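Local coordinates for protein GH3 beta-N-acetylglucosaminidase (Paenibacillaceae, PDB 6K5J) that probably hydrolyses terminal beta-linked N-acetylglucosamine residues from chitin-type oligosaccharides and other N-acetylglucosaminides, as a family 3 glycoside hydrolase, at residues A[124-136]-A[168-180]. Residues are numbered along the deposited sequence; the frame is centred on the assembly and turned at random.
Sequences ELRALGINMNFAP and AVRGFQDAGVAAT
M132 and A178 pair in parallel register where two neighbouring beta-alpha units of the TIM-barrel-like N-terminal domain of this family 3 hydrolase meet, each segment running from a helix end into a barrel strand. A178 N gives its hydrogen to N131 O (2.9 Å), and N133 N donates to A178 O. Further along, T180 N donates to A135 O.

At the outer end R126 reaches over the Schellman turn that closes helix 158-174. Its CB and CG both lie against A175 O, CG at 3.6 Å, and CB also meets V177 CG2; the bend at chi2 (59°) then brings CD to G176 O at 3.4 Å. NE and CZ pass alongside the same G176 O. At the tip, NH1 donates to G176 O over 2.7 Å, on a carbonyl lone pair and within the guanidinium plane, while N131 CB lies over the rim of one face of that group. NH1 also bonds to R340 O and NH2 to A341 O, tying in the chain that follows helix 323-339. A leucine at R126 would probably leave G176 O without its charged donor and cut the tie to the R340-A341 backbone.

Deeper in, V177 packs CG1 against the M132-N133 peptide and turns CG2 toward L125 CB. The N133 amide stands nearly perpendicular to the F172 ring (82°), with ND2 3.4 Å from CE1, and is held by Q84 O. P136, after a cis peptide, packs its ring against A168, V169 and F172 of helix 158-174, with CD 3.7 Å from V169 CG2. T180 OG1 donates to N133 O from above its carbonyl plane and lies at the edge of the ring of F134, a residue that touches the N-acetylglucosamine of the entry, 3.5 Å from F134 CD1.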
ATOM      1  N   GLU A 124       0.305  10.487  12.736  1.00 20.77           N
ATOM      2  CA  GLU A 124       1.456   9.793  13.287  1.00 19.01           C
ATOM      3  C   GLU A 124       2.679   9.960  12.387  1.00 20.00           C
ATOM      4  O   GLU A 124       3.791  10.166  12.883  1.00 20.61           O
ATOM      5  CB  GLU A 124       1.086   8.327  13.523  1.00 19.57           C
ATOM      6  CG  GLU A 124      -0.115   8.212  14.496  1.00 22.69           C
ATOM      7  CD  GLU A 124      -0.452   6.787  14.924  1.00 24.21           C
ATOM      8  OE1 GLU A 124       0.008   5.842  14.263  1.00 21.74           O
ATOM      9  OE2 GLU A 124      -1.205   6.618  15.915  1.00 24.03           O
ATOM     10  N   LEU A 125       2.495   9.913  11.065  1.00 18.98           N
ATOM     11  CA  LEU A 125       3.634  10.131  10.176  1.00 19.78           C
ATOM     12  C   LEU A 125       4.229  11.516  10.390  1.00 19.78           C
ATOM     13  O   LEU A 125       5.453  11.672  10.494  1.00 19.62           O
ATOM     14  CB  LEU A 125       3.226   9.954   8.713  1.00 17.16           C
ATOM     15  CG  LEU A 125       2.891   8.547   8.205  1.00 17.93           C
ATOM     16  CD1 LEU A 125       2.517   8.589   6.717  1.00 19.84           C
ATOM     17  CD2 LEU A 125       4.033   7.566   8.454  1.00 18.36           C
ATOM     18  N   ARG A 126       3.375  12.541  10.448  1.00 20.25           N
ATOM     19  CA  ARG A 126       3.873  13.908  10.587  1.00 22.42           C
ATOM     20  C   ARG A 126       4.627  14.087  11.901  1.00 21.07           C
ATOM     21  O   ARG A 126       5.647  14.788  11.953  1.00 21.03           O
ATOM     22  CB  ARG A 126       2.718  14.904  10.483  1.00 23.34           C
ATOM     23  CG  ARG A 126       3.148  16.361  10.264  1.00 22.64           C
ATOM     24  CD  ARG A 126       3.975  16.521   8.986  1.00 31.53           C
ATOM     25  NE  ARG A 126       4.881  17.669   9.064  1.00 35.31           N
ATOM     26  CZ  ARG A 126       4.852  18.721   8.244  1.00 34.01           C
ATOM     27  NH1 ARG A 126       3.973  18.785   7.255  1.00 26.15           N
ATOM     28  NH2 ARG A 126       5.714  19.717   8.417  1.00 39.64           N
ATOM     29  N   ALA A 127       4.156  13.432  12.965  1.00 20.12           N
ATOM     30  CA  ALA A 127       4.875  13.450  14.236  1.00 22.68           C
ATOM     31  C   ALA A 127       6.260  12.835  14.116  1.00 24.36           C
ATOM     32  O   ALA A 127       7.138  13.145  14.931  1.00 23.24           O
ATOM     33  CB  ALA A 127       4.064  12.717  15.305  1.00 20.78           C
ATOM     34  N   LEU A 128       6.489  11.985  13.109  1.00 19.56           N
ATOM     35  CA  LEU A 128       7.794  11.387  12.888  1.00 17.29           C
ATOM     36  C   LEU A 128       8.632  12.158  11.871  1.00 21.42           C
ATOM     37  O   LEU A 128       9.692  11.671  11.467  1.00 20.75           O
ATOM     38  CB  LEU A 128       7.637   9.933  12.434  1.00 21.08           C
ATOM     39  CG  LEU A 128       6.797   9.031  13.339  1.00 24.79           C
ATOM     40  CD1 LEU A 128       6.840   7.592  12.829  1.00 22.40           C
ATOM     41  CD2 LEU A 128       7.272   9.089  14.780  1.00 24.23           C
ATOM     42  N   GLY A 129       8.186  13.341  11.445  1.00 18.64           N
ATOM     43  CA  GLY A 129       8.918  14.097  10.449  1.00 20.54           C
ATOM     44  C   GLY A 129       8.686  13.648   9.024  1.00 18.00           C
ATOM     45  O   GLY A 129       9.378  14.124   8.112  1.00 20.32           O
ATOM     46  N   ILE A 130       7.746  12.742   8.805  1.00 18.14           N
ATOM     47  CA  ILE A 130       7.375  12.294   7.464  1.00 17.61           C
ATOM     48  C   ILE A 130       6.260  13.201   6.951  1.00 19.21           C
ATOM     49  O   ILE A 130       5.232  13.372   7.614  1.00 20.96           O
ATOM     50  CB  ILE A 130       6.933  10.819   7.493  1.00 18.61           C
ATOM     51  CG1 ILE A 130       8.105   9.937   7.926  1.00 17.58           C
ATOM     52  CG2 ILE A 130       6.365  10.387   6.146  1.00 16.20           C
ATOM     53  CD1 ILE A 130       7.683   8.588   8.509  1.00 21.02           C
ATOM     54  N   ASN A 131       6.456  13.781   5.769  1.00 17.12           N
ATOM     55  CA  ASN A 131       5.548  14.806   5.266  1.00 17.98           C
ATOM     56  C   ASN A 131       4.916  14.424   3.935  1.00 18.90           C
ATOM     57  O   ASN A 131       4.241  15.254   3.318  1.00 16.98           O
ATOM     58  CB  ASN A 131       6.276  16.155   5.149  1.00 20.36           C
ATOM     59  CG  ASN A 131       7.554  16.064   4.334  1.00 23.68           C
ATOM     60  OD1 ASN A 131       7.588  15.418   3.294  1.00 21.01           O
ATOM     61  ND2 ASN A 131       8.613  16.722   4.804  1.00 24.74           N
ATOM     62  N   MET A 132       5.102  13.186   3.491  1.00 18.06           N
ATOM     63  CA  MET A 132       4.536  12.697   2.244  1.00 17.40           C
ATOM     64  C   MET A 132       4.243  11.213   2.420  1.00 16.59           C
ATOM     65  O   MET A 132       4.949  10.510   3.148  1.00 18.80           O
ATOM     66  CB  MET A 132       5.494  12.932   1.063  1.00 17.59           C
ATOM     67  CG  MET A 132       4.901  12.643  -0.321  1.00 19.25           C
ATOM     68  SD  MET A 132       6.074  13.133  -1.621  1.00 21.09           S
ATOM     69  CE  MET A 132       4.982  13.244  -3.043  1.00 23.31           C
ATOM     70  N   ASN A 133       3.178  10.748   1.772  1.00 18.06           N
ATOM     71  CA  ASN A 133       2.810   9.335   1.831  1.00 18.36           C
ATOM     72  C   ASN A 133       2.478   8.894   0.419  1.00 19.93           C
ATOM     73  O   ASN A 133       1.772   9.605  -0.302  1.00 17.71           O
ATOM     74  CB  ASN A 133       1.608   9.100   2.775  1.00 17.06           C
ATOM     75  CG  ASN A 133       1.403   7.624   3.147  1.00 18.57           C
ATOM     76  OD1 ASN A 133       2.247   6.775   2.872  1.00 17.37           O
ATOM     77  ND2 ASN A 133       0.278   7.332   3.806  1.00 18.65           N
ATOM     78  N   PHE A 134       2.991   7.739   0.016  1.00 18.77           N
ATOM     79  CA  PHE A 134       2.606   7.193  -1.281  1.00 18.65           C
ATOM     80  C   PHE A 134       1.315   6.397  -1.105  1.00 20.51           C
ATOM     81  O   PHE A 134       1.275   5.166  -1.134  1.00 19.03           O
ATOM     82  CB  PHE A 134       3.744   6.383  -1.881  1.00 17.34           C
ATOM     83  CG  PHE A 134       4.888   7.236  -2.351  1.00 18.20           C
ATOM     84  CD1 PHE A 134       4.649   8.530  -2.803  1.00 20.86           C
ATOM     85  CD2 PHE A 134       6.182   6.767  -2.342  1.00 22.82           C
ATOM     86  CE1 PHE A 134       5.683   9.337  -3.253  1.00 22.53           C
ATOM     87  CE2 PHE A 134       7.232   7.574  -2.786  1.00 22.63           C
ATOM     88  CZ  PHE A 134       6.970   8.862  -3.240  1.00 19.37           C
ATOM     89  N   ALA A 135       0.244   7.159  -0.919  1.00 17.43           N
ATOM     90  CA  ALA A 135      -1.087   6.653  -0.625  1.00 18.76           C
ATOM     91  C   ALA A 135      -2.066   7.809  -0.788  1.00 15.38           C
ATOM     92  O   ALA A 135      -1.669   8.970  -0.656  1.00 17.72           O
ATOM     93  CB  ALA A 135      -1.161   6.072   0.798  1.00 15.21           C
ATOM     94  N   PRO A 136      -3.353   7.519  -1.061  1.00 15.72           N
ATOM     95  CA  PRO A 136      -3.947   6.188  -1.192  1.00 17.12           C
ATOM     96  C   PRO A 136      -3.854   5.623  -2.608  1.00 21.01           C
ATOM     97  O   PRO A 136      -3.817   6.380  -3.579  1.00 16.81           O
ATOM     98  CB  PRO A 136      -5.415   6.427  -0.823  1.00 17.57           C
ATOM     99  CG  PRO A 136      -5.687   7.806  -1.385  1.00 19.31           C
ATOM    100  CD  PRO A 136      -4.368   8.582  -1.213  1.00 15.71           C
ATOM    101  N   ALA A 168      -9.683   9.763   2.058  1.00 19.27           N
ATOM    102  CA  ALA A 168      -8.348   9.407   2.534  1.00 17.88           C
ATOM    103  C   ALA A 168      -7.344  10.502   2.203  1.00 18.22           C
ATOM    104  O   ALA A 168      -6.506  10.860   3.043  1.00 19.24           O
ATOM    105  CB  ALA A 168      -7.904   8.066   1.940  1.00 17.32           C
ATOM    106  N   VAL A 169      -7.401  11.030   0.979  1.00 17.83           N
ATOM    107  CA  VAL A 169      -6.557  12.170   0.602  1.00 20.21           C
ATOM    108  C   VAL A 169      -6.726  13.308   1.597  1.00 19.30           C
ATOM    109  O   VAL A 169      -5.744  13.891   2.078  1.00 17.50           O
ATOM    110  CB  VAL A 169      -6.886  12.640  -0.826  1.00 19.51           C
ATOM    111  CG1 VAL A 169      -6.196  13.985  -1.102  1.00 15.81           C
ATOM    112  CG2 VAL A 169      -6.433  11.595  -1.842  1.00 20.11           C
ATOM    113  N   ARG A 170      -7.979  13.652   1.907  1.00 17.41           N
ATOM    114  CA  ARG A 170      -8.235  14.758   2.831  1.00 19.37           C
ATOM    115  C   ARG A 170      -7.699  14.462   4.232  1.00 22.29           C
ATOM    116  O   ARG A 170      -7.148  15.350   4.892  1.00 21.40           O
ATOM    117  CB  ARG A 170      -9.732  15.060   2.883  1.00 19.11           C
ATOM    118  CG  ARG A 170     -10.082  16.364   3.600  1.00 25.97           C
ATOM    119  CD  ARG A 170     -11.544  16.752   3.361  1.00 29.35           C
ATOM    120  NE  ARG A 170     -12.462  15.845   4.042  1.00 25.24           N
ATOM    121  CZ  ARG A 170     -12.837  15.977   5.309  1.00 30.34           C
ATOM    122  NH1 ARG A 170     -12.365  16.984   6.039  1.00 31.92           N
ATOM    123  NH2 ARG A 170     -13.677  15.104   5.847  1.00 28.77           N
ATOM    124  N   GLY A 171      -7.864  13.228   4.713  1.00 18.93           N
ATOM    125  CA  GLY A 171      -7.328  12.884   6.026  1.00 20.92           C
ATOM    126  C   GLY A 171      -5.814  12.988   6.095  1.00 20.58           C
ATOM    127  O   GLY A 171      -5.260  13.477   7.085  1.00 17.78           O
ATOM    128  N   PHE A 172      -5.118  12.519   5.049  1.00 18.35           N
ATOM    129  CA  PHE A 172      -3.665  12.679   5.000  1.00 19.00           C
ATOM    130  C   PHE A 172      -3.287  14.158   4.982  1.00 18.21           C
ATOM    131  O   PHE A 172      -2.442  14.607   5.766  1.00 19.46           O
ATOM    132  CB  PHE A 172      -3.074  11.990   3.762  1.00 16.27           C
ATOM    133  CG  PHE A 172      -3.096  10.479   3.808  1.00 17.73           C
ATOM    134  CD1 PHE A 172      -2.700   9.785   4.944  1.00 19.30           C
ATOM    135  CD2 PHE A 172      -3.492   9.756   2.689  1.00 18.88           C
ATOM    136  CE1 PHE A 172      -2.713   8.406   4.967  1.00 15.19           C
ATOM    137  CE2 PHE A 172      -3.529   8.361   2.703  1.00 17.36           C
ATOM    138  CZ  PHE A 172      -3.144   7.690   3.846  1.00 17.70           C
ATOM    139  N   GLN A 173      -3.895  14.932   4.080  1.00 16.84           N
ATOM    140  CA  GLN A 173      -3.440  16.310   3.896  1.00 18.37           C
ATOM    141  C   GLN A 173      -3.878  17.217   5.043  1.00 21.32           C
ATOM    142  O   GLN A 173      -3.152  18.153   5.390  1.00 19.98           O
ATOM    143  CB  GLN A 173      -3.901  16.828   2.528  1.00 21.47           C
ATOM    144  CG  GLN A 173      -3.101  16.125   1.419  1.00 20.80           C
ATOM    145  CD  GLN A 173      -3.515  16.433  -0.004  1.00 21.57           C
ATOM    146  OE1 GLN A 173      -2.894  15.932  -0.942  1.00 20.14           O
ATOM    147  NE2 GLN A 173      -4.549  17.246  -0.181  1.00 19.54           N
ATOM    148  N   ASP A 174      -5.026  16.931   5.673  1.00 22.68           N
ATOM    149  CA  ASP A 174      -5.421  17.651   6.883  1.00 23.51           C
ATOM    150  C   ASP A 174      -4.388  17.487   7.988  1.00 24.84           C
ATOM    151  O   ASP A 174      -4.194  18.399   8.800  1.00 21.33           O
ATOM    152  CB  ASP A 174      -6.788  17.163   7.385  1.00 22.12           C
ATOM    153  CG  ASP A 174      -7.950  17.809   6.655  1.00 26.85           C
ATOM    154  OD1 ASP A 174      -7.709  18.695   5.813  1.00 25.56           O
ATOM    155  OD2 ASP A 174      -9.110  17.421   6.916  1.00 25.41           O
ATOM    156  N   ALA A 175      -3.709  16.343   8.030  1.00 22.47           N
ATOM    157  CA  ALA A 175      -2.688  16.078   9.033  1.00 22.86           C
ATOM    158  C   ALA A 175      -1.314  16.598   8.631  1.00 22.78           C
ATOM    159  O   ALA A 175      -0.344  16.378   9.364  1.00 27.90           O
ATOM    160  CB  ALA A 175      -2.603  14.576   9.320  1.00 21.13           C
ATOM    161  N   GLY A 176      -1.206  17.288   7.499  1.00 22.72           N
ATOM    162  CA  GLY A 176       0.064  17.825   7.070  1.00 23.94           C
ATOM    163  C   GLY A 176       0.935  16.867   6.283  1.00 22.79           C
ATOM    164  O   GLY A 176       2.145  17.081   6.198  1.00 26.05           O
ATOM    165  N   VAL A 177       0.361  15.819   5.697  1.00 20.85           N
ATOM    166  CA  VAL A 177       1.118  14.858   4.897  1.00 18.22           C
ATOM    167  C   VAL A 177       0.598  14.924   3.468  1.00 20.20           C
ATOM    168  O   VAL A 177      -0.604  14.748   3.230  1.00 17.91           O
ATOM    169  CB  VAL A 177       1.004  13.432   5.460  1.00 22.04           C
ATOM    170  CG1 VAL A 177       1.664  12.428   4.518  1.00 20.75           C
ATOM    171  CG2 VAL A 177       1.621  13.365   6.851  1.00 18.60           C
ATOM    172  N   ALA A 178       1.495  15.193   2.519  1.00 18.44           N
ATOM    173  CA  ALA A 178       1.109  15.196   1.114  1.00 19.95           C
ATOM    174  C   ALA A 178       0.624  13.814   0.700  1.00 20.91           C
ATOM    175  O   ALA A 178       1.326  12.820   0.892  1.00 20.30           O
ATOM    176  CB  ALA A 178       2.294  15.616   0.245  1.00 18.43           C
ATOM    177  N   ALA A 179      -0.581  13.749   0.147  1.00 18.60           N
ATOM    178  CA  ALA A 179      -1.099  12.499  -0.390  1.00 19.22           C
ATOM    179  C   ALA A 179      -0.630  12.306  -1.825  1.00 20.92           C
ATOM    180  O   ALA A 179      -0.475  13.267  -2.585  1.00 18.23           O
ATOM    181  CB  ALA A 179      -2.628  12.474  -0.342  1.00 17.38           C
ATOM    182  N   THR A 180      -0.424  11.042  -2.198  1.00 17.25           N
ATOM    183  CA  THR A 180       0.013  10.667  -3.543  1.00 17.85           C
ATOM    184  C   THR A 180      -0.930   9.579  -4.039  1.00 18.96           C
ATOM    185  O   THR A 180      -0.742   8.401  -3.711  1.00 17.86           O
ATOM    186  CB  THR A 180       1.459  10.162  -3.562  1.00 17.02           C
ATOM    187  OG1 THR A 180       2.313  11.075  -2.878  1.00 19.92           O
ATOM    188  CG2 THR A 180       1.961   9.995  -5.023  1.00 19.20           C
TER